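Local coordinates for protein glutathione S-transferase (Cupriavidus metallidurans, PDB 4MK3) that probably conjugates glutathione to electrophilic substrates as a glutathione transferase, and binds glutathione sulfinic acid, at residues D124-A129 with L186-F191; D120-A125 with D154-A159; R113-L118 with V180-A185. All blocks are in the same frame, centred on the assembly; numbering follows the deposited sequence. Where two conformers were deposited one is given.

Interaction 1. Residues D124-A129 with L186-F191; sequences DAALLA and LAYLDF
The ring of Y188 reaches across from helix 177-192 and is met by two neighbours on helix 106-134, A126 and L127. Apolar contact does all the work here, and no hydrogen bond joins the two segments. The methyl CB of A126 sits at the ring edge, near the ring plane, 4.0 Å from Y188 CE2. L127 comes at the far end of the same ring: its CD2 is 3.7 Å from Y188 OH and 3.9 Å from Y188 CZ, with the two side chains crossing at about a right angle. Y188 gets there because its CG is anti to the backbone N (chi1 -174°), which sends the ring out between the helices. L189 adds a looser touch, its CD2 lying 4.4 Å from A126 CB. The segment axes run nearly parallel, 19° apart, and stay 11.2 Å from each other, a wide spacing that the tyrosine ring spans.

Polar groups of both segments look to other parts of the chain: D124 OD1 is hydrogen-bonded to Y33 OH, and D190 OD2 forms a salt bridge with R199. L127 also packs on Y33 and Y188 on P32, both in the glutathione sulfinic acid pocket, and the L127 side chain lies about 4 Å from that ligand. This is the all-helical C-terminal domain of the glutathione transferase fold, at its border with the ligand site.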
ATOM      1  N   ASP A 124      -0.089   4.271  -7.928  1.00 13.99           N
ATOM      2  CA  ASP A 124      -0.648   5.283  -7.029  1.00 15.21           C
ATOM      3  C   ASP A 124      -0.465   6.671  -7.644  1.00 15.48           C
ATOM      4  O   ASP A 124      -1.375   7.494  -7.608  1.00 16.43           O
ATOM      5  CB  ASP A 124       0.045   5.256  -5.674  1.00 14.26           C
ATOM      6  CG  ASP A 124      -0.229   3.985  -4.861  1.00 15.44           C
ATOM      7  OD1 ASP A 124      -1.240   3.264  -5.104  1.00 16.71           O
ATOM      8  OD2 ASP A 124       0.568   3.757  -3.909  1.00 18.30           O
ATOM      9  N   ALA A 125       0.718   6.912  -8.197  1.00 15.42           N
ATOM     10  CA  ALA A 125       1.040   8.200  -8.796  1.00 16.17           C
ATOM     11  C   ALA A 125       0.220   8.421 -10.069  1.00 15.98           C
ATOM     12  O   ALA A 125      -0.290   9.521 -10.315  1.00 17.95           O
ATOM     13  CB  ALA A 125       2.510   8.272  -9.104  1.00 17.71           C
ATOM     14  N   ALA A 126       0.093   7.375 -10.874  1.00 16.80           N
ATOM     15  CA  ALA A 126      -0.678   7.462 -12.106  1.00 17.51           C
ATOM     16  C   ALA A 126      -2.154   7.739 -11.806  1.00 17.37           C
ATOM     17  O   ALA A 126      -2.783   8.577 -12.464  1.00 20.42           O
ATOM     18  CB  ALA A 126      -0.518   6.180 -12.924  1.00 19.85           C
ATOM     19  N   LEU A 127      -2.728   7.041 -10.825  1.00 18.52           N
ATOM     20  CA  LEU A 127      -4.097   7.309 -10.433  1.00 18.47           C
ATOM     21  C   LEU A 127      -4.287   8.744  -9.978  1.00 20.99           C
ATOM     22  O   LEU A 127      -5.248   9.389 -10.350  1.00 20.78           O
ATOM     23  CB  LEU A 127      -4.570   6.343  -9.339  1.00 20.78           C
ATOM     24  CG  LEU A 127      -5.449   5.171  -9.788  1.00 26.33           C
ATOM     25  CD1 LEU A 127      -6.748   5.628 -10.475  1.00 27.26           C
ATOM     26  CD2 LEU A 127      -4.645   4.276 -10.692  1.00 25.74           C
ATOM     27  N   LEU A 128      -3.382   9.241  -9.152  1.00 18.90           N
ATOM     28  CA  LEU A 128      -3.482  10.627  -8.715  1.00 18.62           C
ATOM     29  C   LEU A 128      -3.425  11.601  -9.874  1.00 21.77           C
ATOM     30  O   LEU A 128      -4.148  12.612  -9.891  1.00 21.76           O
ATOM     31  CB  LEU A 128      -2.422  10.963  -7.668  1.00 19.02           C
ATOM     32  CG  LEU A 128      -2.718  10.404  -6.271  1.00 21.48           C
ATOM     33  CD1 LEU A 128      -1.476  10.484  -5.373  1.00 24.16           C
ATOM     34  CD2 LEU A 128      -3.893  11.100  -5.611  1.00 22.66           C
ATOM     35  N   ALA A 129      -2.574  11.317 -10.855  1.00 20.97           N
ATOM     36  CA  ALA A 129      -2.489  12.193 -12.013  1.00 21.55           C
ATOM     37  C   ALA A 129      -3.778  12.147 -12.811  1.00 22.47           C
ATOM     38  O   ALA A 129      -4.233  13.175 -13.300  1.00 25.81           O
ATOM     39  CB  ALA A 129      -1.309  11.810 -12.873  1.00 19.74           C
ATOM     40  N   LEU A 186       2.733  -1.445 -16.289  1.00 14.02           N
ATOM     41  CA  LEU A 186       3.122  -1.002 -17.616  1.00 15.08           C
ATOM     42  C   LEU A 186       1.939  -0.998 -18.575  1.00 14.76           C
ATOM     43  O   LEU A 186       1.754  -0.062 -19.343  1.00 14.92           O
ATOM     44  CB  LEU A 186       4.245  -1.874 -18.155  1.00 13.37           C
ATOM     45  CG  LEU A 186       5.572  -1.839 -17.407  1.00 15.47           C
ATOM     46  CD1 LEU A 186       6.538  -2.826 -18.040  1.00 16.44           C
ATOM     47  CD2 LEU A 186       6.126  -0.411 -17.408  1.00 17.51           C
ATOM     48  N   ALA A 187       1.090  -2.030 -18.483  1.00 14.82           N
ATOM     49  CA  ALA A 187      -0.104  -2.083 -19.300  1.00 14.46           C
ATOM     50  C   ALA A 187      -1.078  -0.950 -18.963  1.00 13.61           C
ATOM     51  O   ALA A 187      -1.786  -0.445 -19.836  1.00 15.63           O
ATOM     52  CB  ALA A 187      -0.802  -3.454 -19.125  1.00 16.43           C
ATOM     53  N   TYR A 188      -1.122  -0.565 -17.687  1.00 14.45           N
ATOM     54  CA  TYR A 188      -1.968   0.558 -17.297  1.00 16.17           C
ATOM     55  C   TYR A 188      -1.502   1.861 -17.933  1.00 16.38           C
ATOM     56  O   TYR A 188      -2.318   2.653 -18.402  1.00 17.40           O
ATOM     57  CB  TYR A 188      -2.048   0.711 -15.783  1.00 14.32           C
ATOM     58  CG  TYR A 188      -3.029   1.769 -15.366  1.00 17.69           C
ATOM     59  CD1 TYR A 188      -4.394   1.549 -15.454  1.00 18.22           C
ATOM     60  CD2 TYR A 188      -2.601   2.981 -14.853  1.00 18.23           C
ATOM     61  CE1 TYR A 188      -5.304   2.524 -15.069  1.00 20.01           C
ATOM     62  CE2 TYR A 188      -3.496   3.938 -14.460  1.00 21.50           C
ATOM     63  CZ  TYR A 188      -4.841   3.700 -14.556  1.00 19.03           C
ATOM     64  OH  TYR A 188      -5.763   4.674 -14.181  1.00 25.74           O
ATOM     65  N   LEU A 189      -0.185   2.081 -17.960  1.00 14.54           N
ATOM     66  CA  LEU A 189       0.349   3.246 -18.650  1.00 16.02           C
ATOM     67  C   LEU A 189       0.015   3.208 -20.134  1.00 16.37           C
ATOM     68  O   LEU A 189      -0.387   4.222 -20.690  1.00 17.54           O
ATOM     69  CB  LEU A 189       1.855   3.341 -18.432  1.00 15.24           C
ATOM     70  CG  LEU A 189       2.345   3.663 -17.012  1.00 14.80           C
ATOM     71  CD1 LEU A 189       3.880   3.747 -16.993  1.00 17.35           C
ATOM     72  CD2 LEU A 189       1.748   4.941 -16.439  1.00 17.50           C
ATOM     73  N   ASP A 190       0.157   2.047 -20.782  1.00 15.88           N
ATOM     74  CA  ASP A 190      -0.280   1.935 -22.194  1.00 16.87           C
ATOM     75  C   ASP A 190      -1.750   2.358 -22.408  1.00 17.69           C
ATOM     76  O   ASP A 190      -2.105   2.996 -23.394  1.00 20.98           O
ATOM     77  CB  ASP A 190      -0.134   0.501 -22.704  1.00 18.48           C
ATOM     78  CG  ASP A 190       1.303   0.044 -22.877  1.00 19.71           C
ATOM     79  OD1 ASP A 190       2.233   0.856 -23.102  1.00 20.72           O
ATOM     80  OD2 ASP A 190       1.517  -1.188 -22.817  1.00 19.38           O
ATOM     81  N   PHE A 191      -2.579   1.954 -21.453  1.00 19.03           N
ATOM     82  CA  PHE A 191      -4.017   2.147 -21.526  1.00 19.27           C
ATOM     83  C   PHE A 191      -4.414   3.591 -21.235  1.00 18.93           C
ATOM     84  O   PHE A 191      -5.150   4.194 -21.999  1.00 22.80           O
ATOM     85  CB  PHE A 191      -4.670   1.185 -20.510  1.00 19.75           C
ATOM     86  CG  PHE A 191      -6.168   1.287 -20.413  1.00 22.18           C
ATOM     87  CD1 PHE A 191      -6.968   1.082 -21.515  1.00 23.26           C
ATOM     88  CD2 PHE A 191      -6.771   1.545 -19.193  1.00 25.73           C
ATOM     89  CE1 PHE A 191      -8.350   1.167 -21.408  1.00 28.90           C
ATOM     90  CE2 PHE A 191      -8.143   1.628 -19.086  1.00 27.60           C
ATOM     91  CZ  PHE A 191      -8.926   1.438 -20.199  1.00 29.40           C
TER

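Interaction 2. Residues D120-A125 with D154-A159; sequences DGLLDA and DAALTA
This is a small, buried, purely apolar contact between helix 106-134 and helix 143-164, two successive long helices of the helical C-terminal domain. L122 carries one side of it alone; A156 and L157, neighbours in sequence, form the other. The backbones come close, with the CA atoms of L122 and A156 only 6.0 Å apart, a separation that the small alanine side chain allows. Between them the two CB atoms meet, L122 CB lying 4.0 Å from A156 CB.

Further out, the leucines touch through their branches. L122 CD1 is 3.9 Å from L157 CD2 and 4.0 Å from L157 CG, while A156 CB also lies 4.0 Å from L122 CD1. One methyl of L122 is thus lodged against both partners. The two leucines start out differently: L122 has CG anti to its backbone N (chi1 -176°), whereas in L157 it is the carbonyl carbon that stands anti to CG (chi1 -69°). That choice lets the L157 branch lean over to L122, although its CB leaves the backbone to one side of the contact. No hydrogen bond links the segments.

On helix 143-164, M160 gives L122 a further apolar neighbour. Helix 177-192 closes in as well, L189 packing on both L122 and L157. Beyond A156, L68 of the second subunit packs against its methyl, so the A156 side of the helix pair is part of the dimer interface.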
ATOM      1  N   ASP A 120       3.050  -0.880  -7.539  1.00 14.95           N
ATOM      2  CA  ASP A 120       1.849  -0.306  -6.945  1.00 13.67           C
ATOM      3  C   ASP A 120       2.053   1.197  -6.737  1.00 14.99           C
ATOM      4  O   ASP A 120       1.117   1.980  -6.869  1.00 15.43           O
ATOM      5  CB  ASP A 120       1.573  -0.959  -5.579  1.00 13.92           C
ATOM      6  CG  ASP A 120       0.916  -2.351  -5.663  1.00 19.54           C
ATOM      7  OD1 ASP A 120       0.712  -2.898  -6.768  1.00 19.54           O
ATOM      8  OD2 ASP A 120       0.596  -2.880  -4.577  1.00 20.28           O
ATOM      9  N   GLY A 121       3.265   1.590  -6.374  1.00 14.05           N
ATOM     10  CA  GLY A 121       3.570   3.010  -6.195  1.00 14.79           C
ATOM     11  C   GLY A 121       3.513   3.814  -7.468  1.00 15.00           C
ATOM     12  O   GLY A 121       3.070   4.986  -7.481  1.00 15.80           O
ATOM     13  N   LEU A 122       3.970   3.219  -8.560  1.00 13.07           N
ATOM     14  CA  LEU A 122       3.818   3.814  -9.883  1.00 14.53           C
ATOM     15  C   LEU A 122       2.309   4.003 -10.157  1.00 15.59           C
ATOM     16  O   LEU A 122       1.869   5.095 -10.562  1.00 16.68           O
ATOM     17  CB  LEU A 122       4.496   2.929 -10.937  1.00 14.59           C
ATOM     18  CG  LEU A 122       4.498   3.464 -12.362  1.00 17.34           C
ATOM     19  CD1 LEU A 122       5.528   2.717 -13.196  1.00 15.66           C
ATOM     20  CD2 LEU A 122       3.138   3.363 -13.054  1.00 16.72           C
ATOM     21  N   LEU A 123       1.511   2.962  -9.912  1.00 14.76           N
ATOM     22  CA  LEU A 123       0.065   3.076 -10.061  1.00 15.21           C
ATOM     23  C   LEU A 123      -0.548   4.157  -9.175  1.00 15.37           C
ATOM     24  O   LEU A 123      -1.428   4.891  -9.630  1.00 16.01           O
ATOM     25  CB  LEU A 123      -0.610   1.732  -9.772  1.00 14.61           C
ATOM     26  CG  LEU A 123      -0.325   0.634 -10.806  1.00 15.88           C
ATOM     27  CD1 LEU A 123      -0.992  -0.662 -10.362  1.00 18.21           C
ATOM     28  CD2 LEU A 123      -0.788   1.029 -12.164  1.00 18.08           C
ATOM     29  N   ASP A 124      -0.089   4.271  -7.928  1.00 13.99           N
ATOM     30  CA  ASP A 124      -0.648   5.283  -7.029  1.00 15.21           C
ATOM     31  C   ASP A 124      -0.465   6.671  -7.644  1.00 15.48           C
ATOM     32  O   ASP A 124      -1.375   7.494  -7.608  1.00 16.43           O
ATOM     33  CB  ASP A 124       0.045   5.256  -5.674  1.00 14.26           C
ATOM     34  CG  ASP A 124      -0.229   3.985  -4.861  1.00 15.44           C
ATOM     35  OD1 ASP A 124      -1.240   3.264  -5.104  1.00 16.71           O
ATOM     36  OD2 ASP A 124       0.568   3.757  -3.909  1.00 18.30           O
ATOM     37  N   ALA A 125       0.718   6.912  -8.197  1.00 15.42           N
ATOM     38  CA  ALA A 125       1.040   8.200  -8.796  1.00 16.17           C
ATOM     39  C   ALA A 125       0.220   8.421 -10.069  1.00 15.98           C
ATOM     40  O   ALA A 125      -0.290   9.521 -10.315  1.00 17.95           O
ATOM     41  CB  ALA A 125       2.510   8.272  -9.104  1.00 17.71           C
ATOM     42  N   ASP A 154       8.136   8.485 -13.819  1.00 18.44           N
ATOM     43  CA  ASP A 154       9.374   8.422 -14.592  1.00 19.11           C
ATOM     44  C   ASP A 154      10.460   7.724 -13.777  1.00 20.56           C
ATOM     45  O   ASP A 154      11.190   6.888 -14.296  1.00 18.54           O
ATOM     46  CB  ASP A 154       9.846   9.800 -14.966  1.00 20.41           C
ATOM     47  CG  ASP A 154       9.002  10.444 -16.052  1.00 26.56           C
ATOM     48  OD1 ASP A 154       8.229   9.736 -16.733  1.00 26.52           O
ATOM     49  OD2 ASP A 154       9.129  11.663 -16.213  1.00 27.78           O
ATOM     50  N   ALA A 155      10.586   8.098 -12.513  1.00 18.03           N
ATOM     51  CA  ALA A 155      11.605   7.517 -11.645  1.00 18.96           C
ATOM     52  C   ALA A 155      11.350   6.038 -11.400  1.00 18.93           C
ATOM     53  O   ALA A 155      12.281   5.215 -11.386  1.00 17.91           O
ATOM     54  CB  ALA A 155      11.668   8.290 -10.322  1.00 17.58           C
ATOM     55  N   ALA A 156      10.085   5.683 -11.215  1.00 15.43           N
ATOM     56  CA  ALA A 156       9.747   4.280 -10.980  1.00 14.19           C
ATOM     57  C   ALA A 156      10.064   3.446 -12.214  1.00 16.50           C
ATOM     58  O   ALA A 156      10.539   2.316 -12.090  1.00 16.01           O
ATOM     59  CB  ALA A 156       8.290   4.143 -10.603  1.00 16.41           C
ATOM     60  N   LEU A 157       9.763   3.975 -13.397  1.00 17.26           N
ATOM     61  CA  LEU A 157      10.095   3.285 -14.644  1.00 16.49           C
ATOM     62  C   LEU A 157      11.585   3.052 -14.763  1.00 18.50           C
ATOM     63  O   LEU A 157      12.005   1.965 -15.131  1.00 17.55           O
ATOM     64  CB  LEU A 157       9.571   4.027 -15.863  1.00 16.40           C
ATOM     65  CG  LEU A 157       8.053   4.027 -16.012  1.00 16.94           C
ATOM     66  CD1 LEU A 157       7.650   5.136 -16.955  1.00 20.39           C
ATOM     67  CD2 LEU A 157       7.589   2.657 -16.502  1.00 17.47           C
ATOM     68  N   THR A 158      12.385   4.069 -14.476  1.00 17.57           N
ATOM     69  CA  THR A 158      13.831   3.918 -14.546  1.00 16.93           C
ATOM     70  C   THR A 158      14.281   2.844 -13.557  1.00 17.60           C
ATOM     71  O   THR A 158      15.137   2.022 -13.880  1.00 17.94           O
ATOM     72  CB  THR A 158      14.498   5.216 -14.209  1.00 16.99           C
ATOM     73  OG1 THR A 158      14.174   6.171 -15.225  1.00 22.32           O
ATOM     74  CG2 THR A 158      16.012   5.067 -14.166  1.00 21.31           C
ATOM     75  N   ALA A 159      13.723   2.847 -12.359  1.00 16.66           N
ATOM     76  CA  ALA A 159      14.093   1.837 -11.370  1.00 16.93           C
ATOM     77  C   ALA A 159      13.687   0.444 -11.818  1.00 19.32           C
ATOM     78  O   ALA A 159      14.411  -0.528 -11.586  1.00 17.72           O
ATOM     79  CB  ALA A 159      13.482   2.158 -10.002  1.00 17.08           C
TER

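Interaction 3. Residues R113-L118 with V180-A185; sequences RCWEAL and VAVGCA
The indole of W115 is approached obliquely by V182, whose CG2 lies 3.6 Å from W115 CE3 and 3.9 Å from W115 CZ3, so the six-membered ring does the touching. This joins helix 106-134 to helix 177-192 within the helical C-terminal domain of the glutathione transferase fold. The other flat group, the R113 guanidinium, has the E116 carboxylate carbon CD in plane at its edge. With CG1 of V182 anti to the backbone N, the other methyl, CG2, is the one turned to the indole.

At the next residue along, E116, the backbones draw close: the CA atoms of E116 and A181 are 5.5 Å apart, and A181 CB rests 4.0 Å from E116 CA. A methyl is small enough to fit against the glutamate backbone there.

The E116 side chain runs out extended (chi1 179°, chi2 -173°) to two basic partners. K36 of helix 32-44 pairs with OE2, tying the N-terminal domain to this helix, while R113 grips OE1 side-on in a salt bridge within the helix. R113 NE reaches E116 OE1 at 2.9 Å and R113 NH2 meets its syn lone pair at 2.8 Å, both bonds bent because two N-H groups share one oxygen.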
ATOM      1  N   ARG A 113       8.224  -8.618  -2.829  1.00 13.57           N
ATOM      2  CA  ARG A 113       7.290  -7.655  -2.277  1.00 14.12           C
ATOM      3  C   ARG A 113       7.742  -6.208  -2.517  1.00 12.34           C
ATOM      4  O   ARG A 113       6.897  -5.320  -2.671  1.00 13.51           O
ATOM      5  CB  ARG A 113       7.082  -7.910  -0.786  1.00 15.19           C
ATOM      6  CG  ARG A 113       6.468  -9.256  -0.397  1.00 19.61           C
ATOM      7  CD  ARG A 113       5.473  -9.854  -1.365  1.00 28.33           C
ATOM      8  NE  ARG A 113       4.175  -9.188  -1.460  1.00 25.48           N
ATOM      9  CZ  ARG A 113       3.134  -9.402  -0.659  1.00 29.21           C
ATOM     10  NH1 ARG A 113       3.242 -10.214   0.381  1.00 28.90           N
ATOM     11  NH2 ARG A 113       1.985  -8.782  -0.902  1.00 24.21           N
ATOM     12  N   CYS A 114       9.040  -5.965  -2.585  0.68 13.60           N
ATOM     13  CA  CYS A 114       9.505  -4.627  -2.907  0.68 15.70           C
ATOM     14  C   CYS A 114       9.208  -4.282  -4.373  0.68 12.34           C
ATOM     15  O   CYS A 114       8.768  -3.176  -4.679  0.68 15.22           O
ATOM     16  CB  CYS A 114      10.980  -4.495  -2.560  0.68 12.86           C
ATOM     17  SG  CYS A 114      11.621  -2.842  -2.855  0.68 13.82           S
ATOM     18  N   TRP A 115       9.388  -5.236  -5.277  1.00 13.15           N
ATOM     19  CA  TRP A 115       8.957  -5.056  -6.648  1.00 13.70           C
ATOM     20  C   TRP A 115       7.478  -4.713  -6.714  1.00 12.88           C
ATOM     21  O   TRP A 115       7.065  -3.831  -7.472  1.00 12.98           O
ATOM     22  CB  TRP A 115       9.207  -6.312  -7.476  1.00 14.51           C
ATOM     23  CG  TRP A 115      10.560  -6.412  -8.104  1.00 13.08           C
ATOM     24  CD1 TRP A 115      11.602  -7.219  -7.726  1.00 15.93           C
ATOM     25  CD2 TRP A 115      10.995  -5.693  -9.252  1.00 13.42           C
ATOM     26  NE1 TRP A 115      12.678  -7.019  -8.572  1.00 15.85           N
ATOM     27  CE2 TRP A 115      12.316  -6.099  -9.523  1.00 14.00           C
ATOM     28  CE3 TRP A 115      10.395  -4.745 -10.089  1.00 14.38           C
ATOM     29  CZ2 TRP A 115      13.052  -5.591 -10.594  1.00 14.73           C
ATOM     30  CZ3 TRP A 115      11.130  -4.256 -11.171  1.00 14.52           C
ATOM     31  CH2 TRP A 115      12.443  -4.672 -11.403  1.00 15.26           C
ATOM     32  N   GLU A 116       6.651  -5.420  -5.955  1.00 12.74           N
ATOM     33  CA  GLU A 116       5.220  -5.143  -5.951  1.00 13.68           C
ATOM     34  C   GLU A 116       4.945  -3.727  -5.447  1.00 12.76           C
ATOM     35  O   GLU A 116       4.120  -3.013  -6.001  1.00 13.61           O
ATOM     36  CB  GLU A 116       4.468  -6.167  -5.116  1.00 12.83           C
ATOM     37  CG  GLU A 116       2.954  -5.893  -5.057  1.00 14.88           C
ATOM     38  CD  GLU A 116       2.201  -6.806  -4.100  1.00 15.30           C
ATOM     39  OE1 GLU A 116       2.786  -7.271  -3.096  1.00 15.19           O
ATOM     40  OE2 GLU A 116       1.010  -7.099  -4.354  1.00 16.54           O
ATOM     41  N   ALA A 117       5.650  -3.317  -4.406  1.00 12.72           N
ATOM     42  CA  ALA A 117       5.488  -1.956  -3.878  1.00 13.29           C
ATOM     43  C   ALA A 117       5.904  -0.907  -4.903  1.00 14.11           C
ATOM     44  O   ALA A 117       5.293   0.174  -4.984  1.00 14.15           O
ATOM     45  CB  ALA A 117       6.253  -1.800  -2.594  1.00 13.96           C
ATOM     46  N   LEU A 118       6.949  -1.181  -5.660  1.00 13.36           N
ATOM     47  CA  LEU A 118       7.392  -0.265  -6.699  1.00 13.53           C
ATOM     48  C   LEU A 118       6.319  -0.113  -7.766  1.00 14.47           C
ATOM     49  O   LEU A 118       5.983   1.000  -8.180  1.00 14.45           O
ATOM     50  CB  LEU A 118       8.699  -0.764  -7.315  1.00 14.63           C
ATOM     51  CG  LEU A 118       9.292   0.029  -8.472  1.00 15.60           C
ATOM     52  CD1 LEU A 118       9.502   1.492  -8.102  1.00 16.75           C
ATOM     53  CD2 LEU A 118      10.582  -0.629  -8.924  1.00 15.59           C
ATOM     54  N   VAL A 180       3.933  -9.999 -12.261  1.00 11.94           N
ATOM     55  CA  VAL A 180       2.510  -9.668 -12.381  1.00 12.36           C
ATOM     56  C   VAL A 180       2.283  -8.173 -12.139  1.00 11.15           C
ATOM     57  O   VAL A 180       1.621  -7.496 -12.926  1.00 11.67           O
ATOM     58  CB  VAL A 180       1.673 -10.490 -11.385  1.00 11.55           C
ATOM     59  CG1 VAL A 180       0.209 -10.093 -11.440  1.00 14.20           C
ATOM     60  CG2 VAL A 180       1.801 -11.968 -11.642  1.00 13.33           C
ATOM     61  N   ALA A 181       2.841  -7.681 -11.048  1.00 11.48           N
ATOM     62  CA  ALA A 181       2.616  -6.307 -10.621  1.00 12.28           C
ATOM     63  C   ALA A 181       3.191  -5.326 -11.649  1.00 11.84           C
ATOM     64  O   ALA A 181       2.536  -4.359 -12.050  1.00 12.78           O
ATOM     65  CB  ALA A 181       3.191  -6.100  -9.246  1.00 12.42           C
ATOM     66  N   VAL A 182       4.417  -5.570 -12.092  1.00 12.56           N
ATOM     67  CA  VAL A 182       5.054  -4.718 -13.092  1.00 13.17           C
ATOM     68  C   VAL A 182       4.290  -4.744 -14.410  1.00 11.53           C
ATOM     69  O   VAL A 182       4.011  -3.699 -14.995  1.00 12.36           O
ATOM     70  CB  VAL A 182       6.543  -5.107 -13.285  1.00 13.37           C
ATOM     71  CG1 VAL A 182       7.136  -4.376 -14.485  1.00 14.40           C
ATOM     72  CG2 VAL A 182       7.337  -4.806 -12.010  1.00 11.88           C
ATOM     73  N   GLY A 183       3.863  -5.930 -14.842  1.00 12.16           N
ATOM     74  CA  GLY A 183       3.104  -6.052 -16.062  1.00 13.23           C
ATOM     75  C   GLY A 183       1.805  -5.271 -16.032  1.00 12.97           C
ATOM     76  O   GLY A 183       1.376  -4.659 -17.016  1.00 12.56           O
ATOM     77  N   CYS A 184       1.129  -5.328 -14.891  1.00 13.02           N
ATOM     78  CA  CYS A 184      -0.110  -4.577 -14.715  1.00 13.71           C
ATOM     79  C   CYS A 184       0.111  -3.065 -14.757  1.00 12.63           C
ATOM     80  O   CYS A 184      -0.708  -2.314 -15.334  1.00 14.21           O
ATOM     81  CB  CYS A 184      -0.807  -4.979 -13.417  1.00 12.85           C
ATOM     82  SG  CYS A 184      -1.587  -6.640 -13.513  1.00 14.67           S
ATOM     83  N   ALA A 185       1.227  -2.623 -14.185  1.00 13.11           N
ATOM     84  CA  ALA A 185       1.575  -1.210 -14.158  1.00 13.85           C
ATOM     85  C   ALA A 185       1.895  -0.716 -15.568  1.00 14.73           C
ATOM     86  O   ALA A 185       1.402   0.332 -15.989  1.00 14.04           O
ATOM     87  CB  ALA A 185       2.733  -0.949 -13.183  1.00 14.10           C
TER

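All three contacts lie in the helical C-terminal domain and share helix 106-134. Interactions 1 and 3 both pair it with helix 177-192, their centres about 12 Å apart; interaction 2 pairs it with helix 143-164, about 9 Å from the centre of either. Along helix 106-134 the order is 113-118, 120-125, 124-129, with D124 and A125 common to interactions 1 and 2. Helix 177-192 follows the same direction, 180-185 before 186-191. Interaction 2 bridges the other two: L186 CD2 lies 3.5 Å from L157 CD2, and A156 CB 3.8 Å from L118 CD1. The three helices thus pack as one bundle; interaction 1 lies by the ligand, and segments of all three reach the second subunit.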